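PDB 3ONO: Ribose/Galactose Isomerase from Vibrio parahaemolyticus, which probably interconverts aldose and ketose sugars or their phosphates, as an isomerase of the LacAB/RpiB family. Local coordinates for residues A7-N12 against F37-T42; L62-V67 against E194-H199; F69-C74 against N111-A116. All blocks are in the same frame, centred on the assembly; numbering follows the deposited sequence. Where two conformers were deposited one is given.

Contact 1 of 3, residues A7-N12 against F37-T42; sequences ALMMEN and FNVGMT
Leu8 and Phe37 open a short run of parallel pairing in which Leu8 uses both its N-H and its C=O. Leu8 N donates to Phe37 O at 2.7 Å, an almost straight bond, and Leu8 O in turn receives Val39 N at 2.9 Å. A weak second bond reaches the same carbonyl oxygen from Gly40 N, as the chain starts to leave the sheet. Pairing then skips a residue: Met9 O turns to Thr72 OG1 on the next strand, and Met10 O accepts from Met41 N at 3.0 Å. Close approach at Gly40 is possible because it has no side chain; a CB there would collide with Met10 N. An apolar contact fills in beside these bonds, where the selenomethionine Met9, bent at chi3 (69°), brings CE to within 3.8 Å of Val39 CG2. The selenium of Met41 lies against the backbone of Asn12, 3.4 Å from Asn12 N. The amide of Asn12 is held by Leu49 O, and the carboxylate of Glu11 by Ser13 and Gln14 N. Two neighbouring parallel strands, 5-8 and 35-38, joined through helix 18-31 and continued by loops at their C-terminal ends, make a classic beta-alpha-beta unit.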
loop_
_atom_site.group_PDB
_atom_site.type_symbol
_atom_site.label_atom_id
_atom_site.label_comp_id
_atom_site.label_asym_id
_atom_site.label_seq_id
_atom_site.Cartn_x
_atom_site.Cartn_y
_atom_site.Cartn_z
ATOM N N ALA A 7 4.759 -2.529 25.802
ATOM C CA ALA A 7 5.033 -1.108 26.008
ATOM C C ALA A 7 4.825 -0.327 24.720
ATOM O O ALA A 7 5.416 -0.665 23.699
ATOM C CB ALA A 7 6.476 -0.898 26.499
ATOM N N LEU A 8 3.999 0.716 24.773
ATOM C CA LEU A 8 3.857 1.636 23.648
ATOM C C LEU A 8 4.807 2.799 23.905
ATOM O O LEU A 8 4.846 3.326 25.020
ATOM C CB LEU A 8 2.425 2.161 23.564
ATOM C CG LEU A 8 2.179 3.301 22.583
ATOM C CD1 LEU A 8 2.471 2.825 21.172
ATOM C CD2 LEU A 8 0.716 3.764 22.718
HETATM N N MSE A 9 5.586 3.193 22.904
HETATM C CA MSE A 9 6.505 4.317 23.110
HETATM C C MSE A 9 6.601 5.173 21.858
HETATM O O MSE A 9 6.984 4.689 20.791
HETATM C CB MSE A 9 7.887 3.827 23.563
HETATM C CG MSE A 9 8.528 2.854 22.621
HETATM SE SE MSE A 9 10.247 2.257 23.333
HETATM C CE MSE A 9 9.612 1.210 24.816
HETATM N N MSE A 10 6.225 6.441 21.991
HETATM C CA MSE A 10 6.200 7.368 20.862
HETATM C C MSE A 10 7.053 8.610 21.149
HETATM O O MSE A 10 7.290 8.951 22.316
HETATM C CB MSE A 10 4.762 7.696 20.460
HETATM C CG MSE A 10 4.105 6.509 19.805
HETATM SE SE MSE A 10 2.177 6.689 19.648
HETATM C CE MSE A 10 2.171 8.192 18.404
ATOM N N GLU A 11 7.551 9.236 20.085
ATOM C CA GLU A 11 8.466 10.371 20.198
ATOM C C GLU A 11 7.806 11.693 19.766
ATOM O O GLU A 11 6.612 11.733 19.475
ATOM C CB GLU A 11 9.763 10.129 19.411
ATOM C CG GLU A 11 9.533 9.666 17.966
ATOM C CD GLU A 11 8.870 10.717 17.094
ATOM O OE1 GLU A 11 7.692 10.525 16.769
ATOM O OE2 GLU A 11 9.521 11.718 16.732
ATOM N N ASN A 12 8.594 12.774 19.771
ATOM C CA ASN A 12 8.012 14.115 19.714
ATOM C C ASN A 12 7.255 14.420 18.425
ATOM O O ASN A 12 6.209 15.087 18.447
ATOM C CB ASN A 12 9.072 15.187 20.009
ATOM C CG ASN A 12 10.055 15.362 18.872
ATOM O OD1 ASN A 12 9.795 16.125 17.928
ATOM N ND2 ASN A 12 11.187 14.648 18.938
ATOM N N PHE A 37 1.374 -0.776 28.670
ATOM C CA PHE A 37 2.063 0.339 29.335
ATOM C C PHE A 37 2.379 1.405 28.297
ATOM O O PHE A 37 2.872 1.088 27.221
ATOM C CB PHE A 37 3.387 -0.135 29.947
ATOM C CG PHE A 37 3.224 -1.246 30.934
ATOM C CD1 PHE A 37 3.193 -0.984 32.295
ATOM C CD2 PHE A 37 3.083 -2.550 30.501
ATOM C CE1 PHE A 37 3.029 -2.013 33.206
ATOM C CE2 PHE A 37 2.928 -3.580 31.401
ATOM C CZ PHE A 37 2.887 -3.313 32.757
ATOM N N ASN A 38 2.101 2.661 28.616
ATOM C CA ASN A 38 2.315 3.744 27.661
ATOM C C ASN A 38 3.468 4.534 28.233
ATOM O O ASN A 38 3.263 5.367 29.115
ATOM C CB ASN A 38 1.039 4.591 27.542
ATOM C CG ASN A 38 1.101 5.627 26.431
ATOM O OD1 ASN A 38 0.337 6.608 26.446
ATOM N ND2 ASN A 38 1.969 5.409 25.444
ATOM N N VAL A 39 4.686 4.237 27.769
ATOM C CA VAL A 39 5.895 4.691 28.467
ATOM C C VAL A 39 6.656 5.787 27.750
ATOM O O VAL A 39 7.583 6.365 28.324
ATOM C CB VAL A 39 6.884 3.534 28.728
ATOM C CG1 VAL A 39 6.182 2.402 29.460
ATOM C CG2 VAL A 39 7.473 3.037 27.405
ATOM N N GLY A 40 6.302 6.041 26.491
ATOM C CA GLY A 40 6.891 7.143 25.750
ATOM C C GLY A 40 6.080 8.414 25.961
ATOM O O GLY A 40 5.411 8.563 26.984
HETATM N N MSE A 41 6.161 9.348 25.017
HETATM C CA MSE A 41 5.418 10.600 25.140
HETATM C C MSE A 41 3.909 10.402 25.080
HETATM O O MSE A 41 3.402 9.596 24.300
HETATM C CB MSE A 41 5.860 11.596 24.078
HETATM C CG MSE A 41 7.286 12.063 24.304
HETATM SE SE MSE A 41 7.830 13.373 22.998
HETATM C CE MSE A 41 6.924 14.934 23.736
ATOM N N THR A 42 3.188 11.141 25.917
ATOM C CA THR A 42 1.728 11.053 25.920
ATOM C C THR A 42 1.108 12.199 25.130
ATOM O O THR A 42 -0.029 12.112 24.665
ATOM C CB THR A 42 1.180 11.080 27.362
ATOM O OG1 THR A 42 1.626 12.277 28.013
ATOM C CG2 THR A 42 1.685 9.869 28.155
#

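Contact 2 of 3, residues L62-V67 against E194-H199; sequences LNSKAV and ECFFAH
Ser64 meets Phe196 just beyond the end of helix 51-63: its OG lies near the plane of the phenyl ring, at the edge, 3.6 Å from CE1. The phenyl group gets there because its CG is anti to the backbone N (chi1 175°), which carries the ring across to Ser64; Ile60 and Leu61 of helix 51-63 also touch it. Ser64 OG accepts from Ala66 N at 3.2 Å, which closes an ST turn, and also bonds Ile60 O. Lys65 follows with positive phi (65°), the residue at which the chain leaves helical geometry, and its N returns to Leu62 O. Its carbonyl oxygen is bridged to the other segment by one water, which donates to Lys65 O at 3.0 Å and to His199 O at 2.9 Å. Ala66 makes the closest backbone approach. Its CA points a hydrogen at His199 O over 3.5 Å, its CB faces the CB of His199, and its carbonyl oxygen sits 3.3 Å from His199 CB. That oxygen is buried here and has no hydrogen-bonding partner in the model. Val67 ends the walk, its CG1 resting 3.7 Å from Cys195 SG, while on the strand side it packs on Ala7. The imidazole of His199 leads on past Ala66 to the ring of Phe37. Two helix C-termini thus come together, the end of 190-199 against a Schellman motif and ST turn that finish helix 51-63 and turn the chain toward strand 69-74.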
loop_
_atom_site.group_PDB
_atom_site.type_symbol
_atom_site.label_atom_id
_atom_site.label_comp_id
_atom_site.label_asym_id
_atom_site.label_seq_id
_atom_site.Cartn_x
_atom_site.Cartn_y
_atom_site.Cartn_z
ATOM N N LEU A 62 13.130 -4.375 27.260
ATOM C CA LEU A 62 13.122 -5.752 26.761
ATOM C C LEU A 62 14.239 -6.571 27.390
ATOM O O LEU A 62 14.028 -7.699 27.822
ATOM C CB LEU A 62 13.222 -5.791 25.226
ATOM C CG LEU A 62 11.944 -5.340 24.514
ATOM C CD1 LEU A 62 12.236 -4.974 23.065
ATOM C CD2 LEU A 62 10.836 -6.406 24.581
ATOM N N ASN A 63 15.431 -6.004 27.472
ATOM C CA ASN A 63 16.543 -6.759 28.033
ATOM C C ASN A 63 16.404 -7.013 29.534
ATOM O O ASN A 63 16.974 -7.972 30.050
ATOM C CB ASN A 63 17.874 -6.063 27.724
ATOM C CG ASN A 63 18.314 -6.331 26.304
ATOM O OD1 ASN A 63 18.363 -7.488 25.900
ATOM N ND2 ASN A 63 18.595 -5.280 25.531
ATOM N N SER A 64 15.635 -6.177 30.227
ATOM C CA SER A 64 15.464 -6.352 31.675
ATOM C C SER A 64 14.268 -7.255 31.910
ATOM O O SER A 64 13.927 -7.587 33.051
ATOM C CB SER A 64 15.207 -5.010 32.345
ATOM O OG SER A 64 13.911 -4.533 32.008
ATOM N N LYS A 65 13.618 -7.630 30.814
ATOM C CA LYS A 65 12.409 -8.426 30.858
ATOM C C LYS A 65 11.222 -7.723 31.513
ATOM O O LYS A 65 10.240 -8.364 31.871
ATOM C CB LYS A 65 12.677 -9.790 31.482
ATOM C CG LYS A 65 13.727 -10.587 30.727
ATOM C CD LYS A 65 13.888 -11.962 31.337
ATOM C CE LYS A 65 15.157 -12.661 30.853
ATOM N NZ LYS A 65 15.377 -13.952 31.583
ATOM N N ALA A 66 11.297 -6.402 31.627
ATOM C CA ALA A 66 10.179 -5.616 32.148
ATOM C C ALA A 66 8.945 -5.729 31.268
ATOM O O ALA A 66 7.817 -5.708 31.761
ATOM C CB ALA A 66 10.577 -4.153 32.312
ATOM N N VAL A 67 9.153 -5.825 29.958
ATOM C CA VAL A 67 8.058 -6.081 29.041
ATOM C C VAL A 67 8.461 -7.153 28.038
ATOM O O VAL A 67 9.643 -7.484 27.901
ATOM C CB VAL A 67 7.582 -4.814 28.285
ATOM C CG1 VAL A 67 7.239 -3.699 29.264
ATOM C CG2 VAL A 67 8.624 -4.372 27.270
ATOM N N GLU A 194 7.905 3.898 36.221
ATOM C CA GLU A 194 6.886 3.107 36.889
ATOM C C GLU A 194 6.809 1.706 36.293
ATOM O O GLU A 194 6.688 0.719 37.017
ATOM C CB GLU A 194 5.524 3.798 36.806
ATOM C CG GLU A 194 4.449 3.126 37.644
ATOM C CD GLU A 194 3.084 3.783 37.492
ATOM O OE1 GLU A 194 3.015 4.891 36.911
ATOM O OE2 GLU A 194 2.083 3.186 37.955
ATOM N N CYS A 195 6.875 1.624 34.964
ATOM C CA CYS A 195 6.866 0.337 34.289
ATOM C C CYS A 195 8.161 -0.415 34.606
ATOM O O CYS A 195 8.131 -1.550 35.071
ATOM C CB CYS A 195 6.710 0.532 32.771
ATOM S SG CYS A 195 6.955 -0.964 31.776
ATOM N N PHE A 196 9.297 0.234 34.379
ATOM C CA PHE A 196 10.583 -0.426 34.532
ATOM C C PHE A 196 10.802 -0.997 35.935
ATOM O O PHE A 196 11.087 -2.182 36.108
ATOM C CB PHE A 196 11.728 0.536 34.204
ATOM C CG PHE A 196 13.081 -0.046 34.452
ATOM C CD1 PHE A 196 13.578 -1.039 33.626
ATOM C CD2 PHE A 196 13.856 0.373 35.536
ATOM C CE1 PHE A 196 14.837 -1.596 33.865
ATOM C CE2 PHE A 196 15.109 -0.164 35.774
ATOM C CZ PHE A 196 15.609 -1.146 34.954
ATOM N N PHE A 197 10.687 -0.143 36.935
ATOM C CA PHE A 197 11.010 -0.570 38.290
ATOM C C PHE A 197 10.054 -1.629 38.841
ATOM O O PHE A 197 10.444 -2.461 39.669
ATOM C CB PHE A 197 11.135 0.636 39.217
ATOM C CG PHE A 197 12.392 1.428 38.992
ATOM C CD1 PHE A 197 13.634 0.835 39.149
ATOM C CD2 PHE A 197 12.334 2.757 38.617
ATOM C CE1 PHE A 197 14.795 1.556 38.944
ATOM C CE2 PHE A 197 13.485 3.480 38.403
ATOM C CZ PHE A 197 14.725 2.876 38.571
ATOM N N ALA A 198 8.817 -1.607 38.371
ATOM C CA ALA A 198 7.812 -2.567 38.797
ATOM C C ALA A 198 8.048 -3.952 38.211
ATOM O O ALA A 198 7.647 -4.961 38.799
ATOM C CB ALA A 198 6.425 -2.073 38.417
ATOM N N HIS A 199 8.681 -4.010 37.041
ATOM C CA HIS A 199 8.729 -5.269 36.302
ATOM C C HIS A 199 10.140 -5.754 35.936
ATOM O O HIS A 199 10.291 -6.876 35.450
ATOM C CB HIS A 199 7.838 -5.182 35.061
ATOM C CG HIS A 199 6.401 -4.918 35.379
ATOM N ND1 HIS A 199 5.566 -5.887 35.892
ATOM C CD2 HIS A 199 5.653 -3.793 35.274
ATOM C CE1 HIS A 199 4.359 -5.377 36.071
ATOM N NE2 HIS A 199 4.386 -4.106 35.707
HETATM O O HOH W 1 8.645 -8.992 34.291
#

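Contact 3 of 3, residues F69-C74 against N111-A116; sequences FVVTGC and NAISLA
Phe69 and Ile113 form the apolar centre of this pair of neighbouring parallel strands, which belong to the central sheet of an alpha-beta-alpha sandwich. The two side chains cross at about a right angle, and Ile113 CG1 reaches the edge of the phenyl ring, 3.9 Å from Phe69 CE1. One face of the same ring lies over the backbone at Asn111 and Ala112, with Asn111 C 3.8 Å above its plane and displaced toward the rim. With CG anti to the backbone N (chi1 -156°), the phenyl group swings over the partner strand and also meets Phe137 edge to face. Val71 and Leu115 lie on the same face of the sheet as Ile113, and Val71 packs on Leu8 of the strand beyond. The opposite face of the sheet carries smaller groups: Val70 against Ala112 CB, then Thr72 and Ser114, which lie under Ala80 of helix 78-85.

Five backbone bonds join the strands in a ladder. Val70 N donates to Asn111 O, Ile113 N to Val70 O, and Thr72 N to Ile113 O at 2.9 Å. Leu115 N donates to Thr72 O and Cys74 N to Leu115 O, the last the longest at 3.2 Å. At the polar edge the side chains of Asn111 and Ser114 find their partners outside the pair: the amide of Asn111 bonds Val91 N and Gly89 O. Ser114 OG bonds Gly77 O, in the loop before helix 78-85, and also lies 3.4 Å from Gly73 CA, where a CB would collide with Leu115 O.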
loop_
_atom_site.group_PDB
_atom_site.type_symbol
_atom_site.label_atom_id
_atom_site.label_comp_id
_atom_site.label_asym_id
_atom_site.label_seq_id
_atom_site.Cartn_x
_atom_site.Cartn_y
_atom_site.Cartn_z
ATOM N N PHE A 69 7.068 -7.054 24.704
ATOM C CA PHE A 69 6.865 -6.569 23.337
ATOM C C PHE A 69 6.803 -5.049 23.353
ATOM O O PHE A 69 6.290 -4.448 24.302
ATOM C CB PHE A 69 5.548 -7.121 22.780
ATOM C CG PHE A 69 5.499 -7.184 21.266
ATOM C CD1 PHE A 69 5.051 -6.101 20.537
ATOM C CD2 PHE A 69 5.912 -8.323 20.588
ATOM C CE1 PHE A 69 4.985 -6.153 19.141
ATOM C CE2 PHE A 69 5.859 -8.389 19.183
ATOM C CZ PHE A 69 5.399 -7.294 18.463
ATOM N N VAL A 70 7.323 -4.433 22.301
ATOM C CA VAL A 70 7.316 -2.983 22.166
ATOM C C VAL A 70 6.557 -2.549 20.913
ATOM O O VAL A 70 6.788 -3.073 19.832
ATOM C CB VAL A 70 8.767 -2.449 22.108
ATOM C CG1 VAL A 70 8.805 -0.995 21.597
ATOM C CG2 VAL A 70 9.424 -2.594 23.493
ATOM N N VAL A 71 5.652 -1.590 21.069
ATOM C CA VAL A 71 5.012 -0.950 19.926
ATOM C C VAL A 71 5.594 0.455 19.854
ATOM O O VAL A 71 5.567 1.186 20.833
ATOM C CB VAL A 71 3.500 -0.869 20.081
ATOM C CG1 VAL A 71 2.901 -0.020 18.931
ATOM C CG2 VAL A 71 2.878 -2.274 20.055
ATOM N N THR A 72 6.146 0.823 18.708
ATOM C CA THR A 72 6.745 2.144 18.591
ATOM C C THR A 72 6.508 2.651 17.175
ATOM O O THR A 72 5.700 2.081 16.439
ATOM C CB THR A 72 8.255 2.100 18.963
ATOM O OG1 THR A 72 8.768 3.433 19.092
ATOM C CG2 THR A 72 9.067 1.313 17.929
ATOM N N GLY A 73 7.218 3.708 16.784
ATOM C CA GLY A 73 7.090 4.225 15.432
ATOM C C GLY A 73 7.485 5.691 15.394
ATOM O O GLY A 73 7.964 6.240 16.379
ATOM N N CYS A 74 7.274 6.322 14.250
ATOM C CA CYS A 74 7.519 7.751 14.115
ATOM C C CYS A 74 6.822 8.154 12.816
ATOM O O CYS A 74 5.868 7.476 12.409
ATOM C CB CYS A 74 9.023 8.085 14.153
ATOM S SG CYS A 74 10.076 7.068 13.075
ATOM N N ASN A 111 10.262 -8.927 18.789
ATOM C CA ASN A 111 9.640 -8.390 20.000
ATOM C C ASN A 111 9.349 -6.890 19.939
ATOM O O ASN A 111 9.099 -6.264 20.953
ATOM C CB ASN A 111 10.485 -8.728 21.262
ATOM C CG ASN A 111 11.909 -8.231 21.173
ATOM O OD1 ASN A 111 12.278 -7.510 20.241
ATOM N ND2 ASN A 111 12.736 -8.624 22.155
ATOM N N ALA A 112 9.373 -6.316 18.745
ATOM C CA ALA A 112 9.001 -4.912 18.594
ATOM C C ALA A 112 8.491 -4.667 17.191
ATOM O O ALA A 112 8.911 -5.349 16.264
ATOM C CB ALA A 112 10.194 -4.023 18.878
ATOM N N ILE A 113 7.559 -3.725 17.035
ATOM C CA ILE A 113 7.154 -3.299 15.701
ATOM C C ILE A 113 7.170 -1.775 15.639
ATOM O O ILE A 113 6.896 -1.108 16.644
ATOM C CB ILE A 113 5.749 -3.800 15.340
ATOM C CG1 ILE A 113 4.743 -3.411 16.422
ATOM C CG2 ILE A 113 5.783 -5.307 15.154
ATOM C CD1 ILE A 113 3.300 -3.910 16.122
ATOM N N SER A 114 7.495 -1.244 14.467
ATOM C CA SER A 114 7.550 0.207 14.263
ATOM C C SER A 114 6.541 0.612 13.208
ATOM O O SER A 114 6.600 0.146 12.065
ATOM C CB SER A 114 8.946 0.630 13.826
ATOM O OG SER A 114 9.017 2.041 13.610
ATOM N N LEU A 115 5.600 1.469 13.604
ATOM C CA LEU A 115 4.538 1.913 12.706
ATOM C C LEU A 115 4.856 3.270 12.112
ATOM O O LEU A 115 5.655 4.019 12.672
ATOM C CB LEU A 115 3.218 2.028 13.488
ATOM C CG LEU A 115 2.448 0.724 13.742
ATOM C CD1 LEU A 115 3.243 -0.229 14.652
ATOM C CD2 LEU A 115 1.081 1.030 14.380
ATOM N N ALA A 116 4.198 3.588 10.997
ATOM C CA ALA A 116 4.279 4.929 10.410
ATOM C C ALA A 116 3.024 5.686 10.812
ATOM O O ALA A 116 1.908 5.280 10.451
ATOM C CB ALA A 116 4.370 4.823 8.886
#

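From the N terminus, contact 1 closes first, when strand 35-38 returns beside strand 5-8 after helix 18-31. The chain then runs through helix 51-63 to the first half of contact 2 and into strand 69-74. Contact 3 closes next, as strand 112-116 aligns with that strand, and it lies wholly within the long loop that contact 2 completes only when helix 190-199 arrives near the C terminus. Contacts 1 and 3 are built into one sheet, in which strands 5-8 and 69-74 are neighbours, joined by Ala7 O to Val71 N. Contact 2 sets helix 190-199 beside the sheet edge, Cys195 touching Phe37 and Val39, while Leu62 of helix 51-63 packs on Val70 of contact 3.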